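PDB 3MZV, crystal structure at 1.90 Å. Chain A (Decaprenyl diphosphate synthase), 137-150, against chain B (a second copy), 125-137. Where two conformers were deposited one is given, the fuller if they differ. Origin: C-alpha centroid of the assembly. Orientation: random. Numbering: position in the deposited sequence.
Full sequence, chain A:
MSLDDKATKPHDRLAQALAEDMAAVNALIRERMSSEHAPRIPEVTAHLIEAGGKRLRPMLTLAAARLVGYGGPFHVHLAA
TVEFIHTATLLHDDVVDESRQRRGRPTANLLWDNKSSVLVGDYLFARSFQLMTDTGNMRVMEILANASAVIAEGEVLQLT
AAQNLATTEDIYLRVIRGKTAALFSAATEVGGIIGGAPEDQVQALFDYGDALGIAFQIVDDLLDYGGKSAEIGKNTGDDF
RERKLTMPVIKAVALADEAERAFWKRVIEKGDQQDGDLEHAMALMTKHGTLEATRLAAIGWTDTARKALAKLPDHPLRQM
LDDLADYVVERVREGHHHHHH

Chain A, residues 137-150: NMRVMEILANASAV
Chain B, residues 125-137: FARSFQLMTDTGN

How do the two backbones run? Met A138 to Val A150 forms one helix, whose start is capped by Asn A137 (chi1 t), its OD1 accepting from Val A140 N at 2.9 Å. It lies nearly antiparallel to the chain B helix that includes Phe B125 to Met B132, at 161° between N-to-C directions, with the axes approaching to 7.9 Å. The CA atoms pair Ala A149 with Ala B126 (5.1 Å), Glu A142 with Gln B130 (5.0 Å) and Met A138 with Thr B133 (5.7 Å).

What meets at Ala B126? Small side chains meet here: Ala B126 CB, pointing toward chain A, lies 3.7 Å from Ala A149 CB and 3.4 Å from Ala A145 O, so methyl touches backbone directly.

How does Arg B127 take part when its CA-to-CB bond points away? Its chain (chi1 m, chi2 -95°, chi3 97°) curls back, and NH1 gives a weak hydrogen bond to Asn A146 OD1 (2.8 Å), near the guanidinium plane. Ala A149 CB covers one face, 3.5 Å from Arg B127 NH1. Arg B127 NE also donates to Gln B130 OE1 (2.9 Å), within chain B.

What does the NE2 of the Gln B130 amide do, when OE1 is taken by Arg B127? Extended (chi1 and chi2 t), the side chain donates from NE2 to Glu A142 OE2 at 2.7 Å and 165°, a charged acceptor on a bent side chain (chi1 t, chi2 m). Ala A145 CB packs 3.5 Å from Gln B130 N.

How is the contact closed beyond Gln B130? Thr B133 (chi1 p) donates OG1 to Gln B130 O (2.6 Å), leaving CG2 4.0 Å from Met A141 CB. Met A138 (chi1 and chi2 m) sets SD 3.6 Å from Thr B133 O and 3.9 Å from Gly B136 CA, where a type I turn from Thr B133 ends with positive phi (64°).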

# COMPACT_ATOMS: atom_id res chain seq x y z
N ASN A 137 7.26 -12.35 15.67
CA ASN A 137 6.02 -12.96 16.11
C ASN A 137 5.10 -13.02 14.90
O ASN A 137 4.59 -11.97 14.46
CB ASN A 137 5.41 -12.16 17.26
CG ASN A 137 4.16 -12.84 17.81
OD1 ASN A 137 3.17 -13.00 17.10
ND2 ASN A 137 4.23 -13.31 19.05
N MET A 138 4.93 -14.22 14.33
CA MET A 138 4.09 -14.40 13.14
C MET A 138 2.66 -14.05 13.38
O MET A 138 1.98 -13.54 12.47
CB MET A 138 4.12 -15.84 12.59
CG MET A 138 5.38 -16.19 12.00
SD MET A 138 5.63 -15.28 10.43
CE MET A 138 7.18 -14.49 10.84
N ARG A 139 2.16 -14.36 14.56
CA ARG A 139 0.77 -14.19 14.85
C ARG A 139 0.34 -12.70 14.86
O ARG A 139 -0.71 -12.35 14.30
CB ARG A 139 0.43 -14.86 16.18
CG ARG A 139 -0.99 -14.75 16.57
CD ARG A 139 -1.27 -15.48 17.87
NE ARG A 139 -2.63 -15.29 18.33
CZ ARG A 139 -3.05 -15.61 19.54
NH1 ARG A 139 -2.19 -16.13 20.42
NH2 ARG A 139 -4.30 -15.39 19.88
N VAL A 140 1.13 -11.82 15.48
CA VAL A 140 0.77 -10.38 15.44
C VAL A 140 0.87 -9.81 14.01
O VAL A 140 0.17 -8.89 13.66
CB VAL A 140 1.58 -9.53 16.44
CG1 VAL A 140 1.39 -10.07 17.84
CG2 VAL A 140 3.08 -9.53 16.15
N MET A 141 1.76 -10.35 13.20
CA MET A 141 1.96 -9.86 11.86
C MET A 141 0.77 -10.25 11.00
O MET A 141 0.32 -9.46 10.18
CB MET A 141 3.26 -10.40 11.25
CG MET A 141 4.59 -9.92 11.88
SD MET A 141 6.05 -10.57 10.89
CE MET A 141 6.94 -11.30 12.34
N GLU A 142 0.23 -11.45 11.23
CA GLU A 142 -0.95 -11.90 10.50
C GLU A 142 -2.13 -11.02 10.85
O GLU A 142 -2.91 -10.63 9.99
CB GLU A 142 -1.29 -13.34 10.86
CG GLU A 142 -2.41 -13.97 9.99
CD GLU A 142 -3.80 -13.65 10.42
OE1 GLU A 142 -4.07 -13.28 11.60
OE2 GLU A 142 -4.66 -13.75 9.54
N ILE A 143 -2.24 -10.67 12.12
CA ILE A 143 -3.33 -9.82 12.57
C ILE A 143 -3.28 -8.41 11.97
O ILE A 143 -4.32 -7.88 11.54
CB ILE A 143 -3.31 -9.72 14.11
CG1 ILE A 143 -3.84 -11.04 14.68
CG2 ILE A 143 -4.05 -8.51 14.58
CD1 ILE A 143 -3.47 -11.27 16.14
N LEU A 144 -2.09 -7.81 11.95
CA LEU A 144 -1.95 -6.45 11.47
C LEU A 144 -2.09 -6.37 9.97
O LEU A 144 -2.68 -5.37 9.45
CB LEU A 144 -0.68 -5.80 11.97
CG LEU A 144 -0.56 -5.52 13.47
CD1 LEU A 144 0.83 -5.12 13.93
CD2 LEU A 144 -1.49 -4.40 13.85
N ALA A 145 -1.60 -7.40 9.25
CA ALA A 145 -1.83 -7.47 7.79
C ALA A 145 -3.32 -7.58 7.50
O ALA A 145 -3.85 -6.94 6.58
CB ALA A 145 -1.04 -8.65 7.14
N ASN A 146 -4.00 -8.40 8.30
CA ASN A 146 -5.44 -8.57 8.14
C ASN A 146 -6.20 -7.29 8.43
O ASN A 146 -7.11 -6.96 7.69
CB ASN A 146 -5.99 -9.68 9.04
CG ASN A 146 -7.49 -9.86 8.92
OD1 ASN A 146 -7.93 -10.48 7.96
ND2 ASN A 146 -8.27 -9.36 9.92
N ALA A 147 -5.82 -6.59 9.48
CA ALA A 147 -6.43 -5.29 9.83
C ALA A 147 -6.27 -4.29 8.67
O ALA A 147 -7.18 -3.57 8.31
CB ALA A 147 -5.79 -4.72 11.09
N SER A 148 -5.09 -4.25 8.07
CA SER A 148 -4.90 -3.37 6.91
C SER A 148 -5.81 -3.77 5.74
O SER A 148 -6.41 -2.87 5.08
CB SER A 148 -3.41 -3.31 6.55
OG SER A 148 -3.21 -2.42 5.44
N ALA A 149 -5.98 -5.07 5.52
CA ALA A 149 -6.79 -5.56 4.45
C ALA A 149 -8.23 -5.16 4.71
O ALA A 149 -8.96 -4.76 3.80
CB ALA A 149 -6.72 -7.09 4.32
N VAL A 150 -8.62 -5.28 5.97
CA VAL A 150 -9.99 -5.02 6.36
C VAL A 150 -10.30 -3.55 6.24
O VAL A 150 -11.40 -3.20 5.84
CB VAL A 150 -10.28 -5.59 7.76
CG1 VAL A 150 -11.59 -5.01 8.33
CG2 VAL A 150 -10.37 -7.13 7.65
N PHE B 125 -1.83 -5.77 -1.36
CA PHE B 125 -0.60 -5.64 -0.61
C PHE B 125 -0.76 -6.26 0.78
O PHE B 125 0.10 -7.00 1.23
CB PHE B 125 -0.21 -4.18 -0.49
CG PHE B 125 1.18 -4.00 0.07
CD1 PHE B 125 1.38 -3.51 1.35
CD2 PHE B 125 2.28 -4.42 -0.65
CE1 PHE B 125 2.68 -3.35 1.88
CE2 PHE B 125 3.58 -4.27 -0.14
CZ PHE B 125 3.77 -3.72 1.16
N ALA B 126 -1.81 -5.92 1.48
CA ALA B 126 -2.09 -6.46 2.81
C ALA B 126 -2.26 -7.99 2.81
O ALA B 126 -1.66 -8.70 3.61
CB ALA B 126 -3.34 -5.79 3.41
N ARG B 127 -3.08 -8.48 1.90
CA ARG B 127 -3.30 -9.90 1.78
C ARG B 127 -2.00 -10.64 1.47
O ARG B 127 -1.81 -11.76 1.92
CB ARG B 127 -4.33 -10.15 0.67
CG ARG B 127 -5.75 -9.67 1.05
CD ARG B 127 -6.71 -10.68 1.65
NE ARG B 127 -6.74 -10.62 3.09
CZ ARG B 127 -7.80 -10.46 3.92
NH1 ARG B 127 -7.54 -10.43 5.20
NH2 ARG B 127 -9.08 -10.35 3.54
N SER B 128 -1.13 -10.02 0.71
CA SER B 128 0.11 -10.67 0.38
C SER B 128 1.00 -10.83 1.60
O SER B 128 1.66 -11.85 1.74
CB SER B 128 0.82 -9.97 -0.77
OG SER B 128 1.60 -8.85 -0.39
N PHE B 129 1.04 -9.81 2.48
CA PHE B 129 1.78 -9.99 3.71
C PHE B 129 1.13 -10.96 4.68
O PHE B 129 1.82 -11.69 5.34
CB PHE B 129 2.19 -8.65 4.31
CG PHE B 129 3.39 -8.13 3.65
CD1 PHE B 129 3.28 -7.52 2.43
CD2 PHE B 129 4.68 -8.41 4.18
CE1 PHE B 129 4.40 -7.10 1.76
CE2 PHE B 129 5.78 -7.98 3.52
CZ PHE B 129 5.64 -7.33 2.29
N GLN B 130 -0.19 -10.99 4.73
CA GLN B 130 -0.88 -11.95 5.54
C GLN B 130 -0.49 -13.35 5.10
O GLN B 130 -0.14 -14.19 5.95
CB GLN B 130 -2.39 -11.75 5.43
CG GLN B 130 -3.19 -12.58 6.39
CD GLN B 130 -4.67 -12.45 6.14
OE1 GLN B 130 -5.12 -12.12 5.02
NE2 GLN B 130 -5.45 -12.73 7.17
N LEU B 131 -0.51 -13.56 3.78
CA LEU B 131 -0.13 -14.83 3.19
C LEU B 131 1.30 -15.25 3.58
O LEU B 131 1.51 -16.42 3.95
CB LEU B 131 -0.24 -14.71 1.68
CG LEU B 131 0.23 -15.89 0.81
CD1 LEU B 131 -0.47 -17.17 1.21
CD2 LEU B 131 0.02 -15.59 -0.63
N MET B 132 2.24 -14.29 3.56
CA MET B 132 3.63 -14.59 3.89
C MET B 132 3.84 -15.15 5.28
O MET B 132 4.78 -15.92 5.48
CB MET B 132 4.49 -13.36 3.70
CG MET B 132 4.73 -13.05 2.28
SD MET B 132 5.42 -14.46 1.46
CE MET B 132 6.88 -14.58 2.51
N THR B 133 2.97 -14.80 6.22
CA THR B 133 3.06 -15.27 7.58
C THR B 133 2.83 -16.80 7.68
O THR B 133 3.35 -17.44 8.60
CB THR B 133 2.11 -14.53 8.54
OG1 THR B 133 0.73 -14.87 8.27
CG2 THR B 133 2.33 -13.03 8.43
N ASP B 134 2.12 -17.37 6.72
CA ASP B 134 1.97 -18.82 6.66
C ASP B 134 3.36 -19.51 6.49
O ASP B 134 3.51 -20.66 6.86
CB ASP B 134 1.11 -19.24 5.47
CG ASP B 134 -0.35 -18.87 5.62
OD1 ASP B 134 -0.70 -18.33 6.66
OD2 ASP B 134 -1.11 -19.11 4.65
N THR B 135 4.35 -18.83 5.94
CA THR B 135 5.63 -19.47 5.73
C THR B 135 6.43 -19.60 7.03
O THR B 135 7.40 -20.33 7.05
CB THR B 135 6.54 -18.73 4.71
OG1 THR B 135 6.96 -17.49 5.26
CG2 THR B 135 5.87 -18.47 3.39
N GLY B 136 6.08 -18.82 8.06
CA GLY B 136 6.90 -18.73 9.28
C GLY B 136 8.30 -18.14 9.13
O GLY B 136 9.09 -18.15 10.07
N ASN B 137 8.65 -17.62 7.95
CA ASN B 137 10.01 -17.15 7.71
C ASN B 137 10.02 -15.62 7.79
O ASN B 137 9.54 -14.92 6.86
CB ASN B 137 10.51 -17.68 6.35
CG ASN B 137 11.96 -17.45 6.14
OD1 ASN B 137 12.43 -16.33 6.10
ND2 ASN B 137 12.70 -18.53 5.99